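Local coordinates for DNA ligase D 3'-phosphoesterase domain-containing protein (Methanocella paludicola, PDB 5DMP) that probably acts as a magnesium-bound phosphoesterase that trims 3' ends of DNA during archaeal non-homologous end joining, at residues Lys116-Leu121 / Phe134-Glu139; Asn84-Lys89 / Lys105-Leu110. One frame throughout, in Å; residues are numbered along the deposited sequence.

Both contacts lie in one continuous antiparallel sheet, their centres about 10 Å apart. Contact 1 is the hairpin of strands 118-123 and 132-136; contact 2 ties the loop after strand 72-84 to strand 105-111. Strands 105-111 and 118-123 lie side by side and join them. Tyr119 N lies 2.8 Å from Val108 O, a probable hydrogen bond. Leu110 N lies 2.8 Å from Gly117 O, probably another, while Tyr119 CD1 packs on Leu110 CD1 at 3.6 Å. Neither contact supplies a residue of the vanadate pocket, yet Leu121 of contact 1 touches Leu20 and Leu22, which alternate along strand 16-24 with the pocket residues Asp19 and Arg21.

Contact 1: residues Lys116-Leu121 / Phe134-Glu139; sequences KGSYAL and FFKMKE. With EDO (1,2-ethanediol), chain E.
Lys136 reaches back over the ring of Tyr119 to grip Ser118 beyond it. Its CD lies above one face toward the rim, 3.6 Å from Tyr119 CZ, a CH-pi contact that uses the apolar part of the lysine. The last bend (chi4 73°) places NZ among three strong acceptors: Ser118 O at 2.8 Å, Met137 O and the Glu139 carboxylate. The bond to Ser118 O lies in the carbonyl plane on a lone pair; Ser118 OG adds a weak bond. Lysine suits this buried place because its long chain covers the ring while its ammonium can have several partners.

Ser118 O is also shared: Met137 N donates to it at 2.9 Å from above the carbonyl plane. The salt bridge from Lys136 NZ to Glu139 OE2 is 2.8 Å long and should steady both charges. That same OE2 accepts a hydrogen bond from a water, which in turn accepts one from Ser118 N at 2.9 Å, so the backbone N-H is satisfied too. Glu139 OE1 accepts from O1 of a 1,2-ethanediol, probably from the crystallisation liquor. Gly117 takes a phi of 155°, where a beta carbon would press on the preceding carbonyl.

Further along, Ala120 and Phe135 form a hydrogen-bonded antiparallel pair: Ala120 N donates to Phe135 O at 2.8 Å, and Phe135 N returns a bond to Ala120 O. The small Ala120 CB fits over one face of the Phe135 ring, 3.7 Å from CZ, with Met137 CG beside it. Tyr119, Leu121, Phe134 and Lys136 point to the other face of the sheet, where Phe134 CE1 meets Tyr119 CD2.

This beta hairpin is held between neighbours in the sheet: strand 105-111 pairs with 118-123, strand 45-53 pairs with 132-136, and Leu121 and Phe134 pack inward on strands 16-24 and 27-33.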
# COMPACT_ATOMS: atom_id res chain seq x y z
N LYS A 116 8.60 2.02 6.66
CA LYS A 116 9.55 0.97 7.04
C LYS A 116 9.14 0.49 8.35
O LYS A 116 9.49 1.09 9.38
CB LYS A 116 11.00 1.46 7.31
CG LYS A 116 11.64 2.46 6.40
CD LYS A 116 13.15 2.47 6.73
CE LYS A 116 13.87 3.63 6.03
NZ LYS A 116 14.13 3.33 4.59
N GLY A 117 8.45 -0.62 8.38
CA GLY A 117 8.05 -1.16 9.70
C GLY A 117 6.81 -2.00 9.55
O GLY A 117 6.39 -2.32 8.42
N SER A 118 6.27 -2.44 10.69
CA SER A 118 5.19 -3.41 10.69
C SER A 118 3.82 -2.78 10.44
O SER A 118 3.48 -1.78 11.09
CB SER A 118 5.25 -4.19 12.02
OG SER A 118 5.15 -3.25 13.07
N TYR A 119 3.05 -3.36 9.49
CA TYR A 119 1.72 -2.89 9.11
C TYR A 119 0.79 -4.11 8.97
O TYR A 119 1.25 -5.23 8.67
CB TYR A 119 1.69 -2.12 7.74
CG TYR A 119 2.25 -0.72 7.89
CD1 TYR A 119 3.62 -0.51 7.91
CD2 TYR A 119 1.36 0.36 8.01
CE1 TYR A 119 4.14 0.78 8.08
CE2 TYR A 119 1.85 1.66 8.17
CZ TYR A 119 3.21 1.83 8.21
OH TYR A 119 3.72 3.11 8.36
N ALA A 120 -0.47 -3.85 9.32
CA ALA A 120 -1.54 -4.90 9.23
C ALA A 120 -2.59 -4.50 8.19
O ALA A 120 -2.99 -3.31 8.06
CB ALA A 120 -2.20 -5.12 10.58
N LEU A 121 -3.14 -5.52 7.54
CA LEU A 121 -4.29 -5.37 6.62
C LEU A 121 -5.32 -6.41 7.12
O LEU A 121 -5.00 -7.59 7.12
CB LEU A 121 -3.90 -5.77 5.18
CG LEU A 121 -3.38 -4.62 4.36
CD1 LEU A 121 -2.69 -5.26 3.13
CD2 LEU A 121 -4.51 -3.67 3.94
N PHE A 134 -6.37 -0.89 7.24
CA PHE A 134 -4.94 -0.89 6.99
C PHE A 134 -4.34 -0.01 8.11
O PHE A 134 -4.71 1.17 8.24
CB PHE A 134 -4.68 -0.23 5.62
CG PHE A 134 -3.22 0.06 5.30
CD1 PHE A 134 -2.23 -0.90 5.48
CD2 PHE A 134 -2.89 1.26 4.68
CE1 PHE A 134 -0.90 -0.65 5.12
CE2 PHE A 134 -1.58 1.54 4.30
CZ PHE A 134 -0.56 0.58 4.53
N PHE A 135 -3.44 -0.56 8.90
CA PHE A 135 -2.87 0.31 9.96
C PHE A 135 -1.44 -0.09 10.31
O PHE A 135 -1.02 -1.25 10.22
CB PHE A 135 -3.82 0.35 11.24
CG PHE A 135 -4.14 -0.98 11.76
CD1 PHE A 135 -3.32 -1.58 12.74
CD2 PHE A 135 -5.29 -1.69 11.29
CE1 PHE A 135 -3.63 -2.85 13.26
CE2 PHE A 135 -5.58 -2.96 11.80
CZ PHE A 135 -4.77 -3.55 12.77
N LYS A 136 -0.71 0.93 10.79
CA LYS A 136 0.59 0.68 11.43
C LYS A 136 0.38 -0.19 12.65
O LYS A 136 -0.54 0.03 13.46
CB LYS A 136 1.20 2.03 11.82
CG LYS A 136 2.54 1.92 12.66
CD LYS A 136 3.74 1.51 11.76
CE LYS A 136 4.90 0.96 12.65
NZ LYS A 136 4.65 -0.41 13.24
N MET A 137 1.21 -1.21 12.82
CA MET A 137 1.08 -2.08 13.99
C MET A 137 1.71 -1.37 15.23
O MET A 137 2.62 -0.57 15.13
CB MET A 137 1.66 -3.46 13.78
CG MET A 137 0.78 -4.28 12.80
SD MET A 137 1.59 -5.80 12.28
CE MET A 137 1.38 -6.77 13.80
N LYS A 138 1.13 -1.67 16.39
CA LYS A 138 1.51 -0.97 17.60
C LYS A 138 2.95 -1.37 18.00
O LYS A 138 3.33 -2.54 17.97
CB LYS A 138 0.52 -1.36 18.70
CG LYS A 138 0.93 -0.86 20.10
CD LYS A 138 -0.21 -1.09 21.09
CE LYS A 138 0.05 -0.35 22.41
NZ LYS A 138 -1.21 -0.30 23.21
N GLU A 139 3.74 -0.39 18.34
CA GLU A 139 5.10 -0.65 18.90
C GLU A 139 5.41 0.59 19.71
O GLU A 139 4.73 1.64 19.54
CB GLU A 139 6.10 -0.80 17.76
CG GLU A 139 6.13 0.39 16.84
CD GLU A 139 7.20 0.24 15.74
OE1 GLU A 139 8.33 0.75 15.88
OE2 GLU A 139 6.98 -0.47 14.75
C1 EDO E . 9.03 3.07 12.62
O1 EDO E . 9.53 2.17 13.60
C2 EDO E . 7.96 2.27 11.91
O2 EDO E . 7.06 3.20 11.31
O HOH W 1 8.14 -1.71 12.83

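Contact 2: residues Asn84-Lys89 / Lys105-Leu110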
# COMPACT_ATOMS: atom_id res chain seq x y z
N ASN A 84 6.87 -11.33 5.45
CA ASN A 84 5.60 -11.76 6.03
C ASN A 84 5.85 -12.10 7.52
O ASN A 84 6.51 -13.11 7.81
CB ASN A 84 5.17 -13.04 5.30
CG ASN A 84 3.95 -13.67 5.96
OD1 ASN A 84 3.30 -13.08 6.84
ND2 ASN A 84 3.62 -14.87 5.50
N LEU A 85 5.32 -11.29 8.45
CA LEU A 85 5.56 -11.52 9.88
C LEU A 85 4.87 -12.80 10.36
O LEU A 85 5.27 -13.36 11.40
CB LEU A 85 5.08 -10.31 10.70
CG LEU A 85 5.98 -9.08 10.44
CD1 LEU A 85 5.41 -7.86 11.10
CD2 LEU A 85 7.39 -9.36 10.91
N ARG A 86 3.83 -13.24 9.65
CA ARG A 86 3.07 -14.43 10.09
C ARG A 86 3.76 -15.77 9.87
O ARG A 86 3.23 -16.80 10.29
CB ARG A 86 1.62 -14.41 9.57
CG ARG A 86 0.86 -13.21 10.14
CD ARG A 86 -0.60 -13.21 9.82
NE ARG A 86 -1.25 -14.23 10.67
CZ ARG A 86 -2.42 -14.82 10.42
NH1 ARG A 86 -3.15 -14.50 9.36
NH2 ARG A 86 -2.87 -15.73 11.31
N GLU A 87 4.93 -15.75 9.21
CA GLU A 87 5.87 -16.91 9.18
C GLU A 87 6.73 -17.03 10.40
O GLU A 87 7.33 -18.11 10.65
CB GLU A 87 6.80 -16.84 7.97
CG GLU A 87 6.13 -17.12 6.64
CD GLU A 87 5.80 -18.61 6.37
OE1 GLU A 87 5.52 -18.93 5.20
OE2 GLU A 87 5.80 -19.48 7.29
N GLU A 88 6.80 -15.95 11.18
CA GLU A 88 7.62 -15.94 12.41
C GLU A 88 6.94 -16.36 13.66
O GLU A 88 6.88 -15.63 14.66
CB GLU A 88 8.25 -14.59 12.57
CG GLU A 88 8.99 -14.22 11.28
CD GLU A 88 9.99 -13.10 11.53
OE1 GLU A 88 10.62 -13.10 12.64
OE2 GLU A 88 10.12 -12.23 10.65
N LYS A 89 6.42 -17.59 13.64
CA LYS A 89 5.50 -18.01 14.69
C LYS A 89 5.83 -19.43 15.09
O LYS A 89 6.50 -20.12 14.34
CB LYS A 89 4.06 -17.94 14.17
CG LYS A 89 3.65 -16.59 13.60
CD LYS A 89 3.07 -15.71 14.67
CE LYS A 89 2.81 -14.36 14.04
NZ LYS A 89 2.97 -13.28 15.05
N LYS A 105 -6.21 -11.66 7.25
CA LYS A 105 -5.31 -11.08 8.26
C LYS A 105 -3.87 -11.10 7.79
O LYS A 105 -3.18 -12.14 7.82
CB LYS A 105 -5.47 -11.82 9.62
CG LYS A 105 -4.52 -11.32 10.72
CD LYS A 105 -4.92 -12.07 12.00
CE LYS A 105 -3.96 -11.83 13.13
NZ LYS A 105 -4.48 -12.62 14.28
N ILE A 106 -3.39 -9.95 7.32
CA ILE A 106 -2.04 -9.90 6.78
C ILE A 106 -1.23 -9.00 7.73
O ILE A 106 -1.67 -7.87 8.06
CB ILE A 106 -2.08 -9.22 5.37
CG1 ILE A 106 -2.82 -10.13 4.33
CG2 ILE A 106 -0.67 -8.85 4.88
CD1 ILE A 106 -3.20 -9.40 3.02
N GLU A 107 -0.10 -9.51 8.18
CA GLU A 107 0.86 -8.70 8.99
C GLU A 107 2.22 -8.76 8.36
O GLU A 107 2.79 -9.86 8.26
CB GLU A 107 0.92 -9.24 10.44
CG GLU A 107 -0.49 -9.17 11.04
CD GLU A 107 -0.64 -9.83 12.42
OE1 GLU A 107 0.13 -10.76 12.74
OE2 GLU A 107 -1.52 -9.37 13.20
N VAL A 108 2.74 -7.60 7.92
CA VAL A 108 3.98 -7.59 7.14
C VAL A 108 4.92 -6.49 7.65
O VAL A 108 4.45 -5.47 8.27
CB VAL A 108 3.67 -7.31 5.64
CG1 VAL A 108 3.06 -8.60 5.00
CG2 VAL A 108 2.76 -6.06 5.41
N PHE A 109 6.21 -6.68 7.41
CA PHE A 109 7.16 -5.64 7.69
C PHE A 109 7.46 -4.99 6.32
O PHE A 109 8.02 -5.66 5.44
CB PHE A 109 8.44 -6.23 8.25
CG PHE A 109 9.35 -5.14 8.79
CD1 PHE A 109 10.18 -4.42 7.90
CD2 PHE A 109 9.33 -4.80 10.17
CE1 PHE A 109 11.01 -3.37 8.37
CE2 PHE A 109 10.17 -3.79 10.65
CZ PHE A 109 10.97 -3.05 9.76
N LEU A 110 7.06 -3.74 6.14
CA LEU A 110 7.27 -3.11 4.82
C LEU A 110 8.72 -2.54 4.83
O LEU A 110 9.14 -1.84 5.78
CB LEU A 110 6.31 -1.94 4.63
CG LEU A 110 4.82 -2.37 4.59
CD1 LEU A 110 3.95 -1.12 4.38
CD2 LEU A 110 4.54 -3.48 3.54
O HOH W 2 0.62 -11.93 6.84
O HOH W 3 2.72 -10.13 14.17
O HOH W 4 3.19 -11.47 13.09
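Arg86 and Lys105, two positively charged residues, lie one upon the other: Lys105 CD sits over the centre of the Arg86 guanidinium, 4.0 Å from CZ, and the side chains cross at about a right angle. An Asx turn begins the segment, with Asn84 OD1 accepting from Arg86 N at 2.9 Å. The chain pairs Asn84 with Val108, non-hydrogen-bonded, and turns away through a 3-10 segment, 85-87.

A bend about CG-CD (chi3 74°) places Arg86 NE; the guanidinium's NH1 donates to Lys105 O at 2.8 Å and to Gln103 OE1, just before the strand. The extended Lys105 chain offers methylenes to the flat group, yet its NZ still comes within 4.6 Å of Arg86 NH2. Glu107 OE1 lies near Arg86 CG, well out of the guanidinium plane, and its charge may partly offset this repulsion.

Leucine suits position 85 because its branches give apolar cover: CD1 lies by the backbone of Val108 and CD2 near Phe109 CB. Asn84 serves both sides of its amide: ND2 donates to Met95 O, while OD1 also accepts from a water that accepts a hydrogen bond from Glu107 N. Beside it, Leu85 N donates to Glu107 O at 2.9 Å.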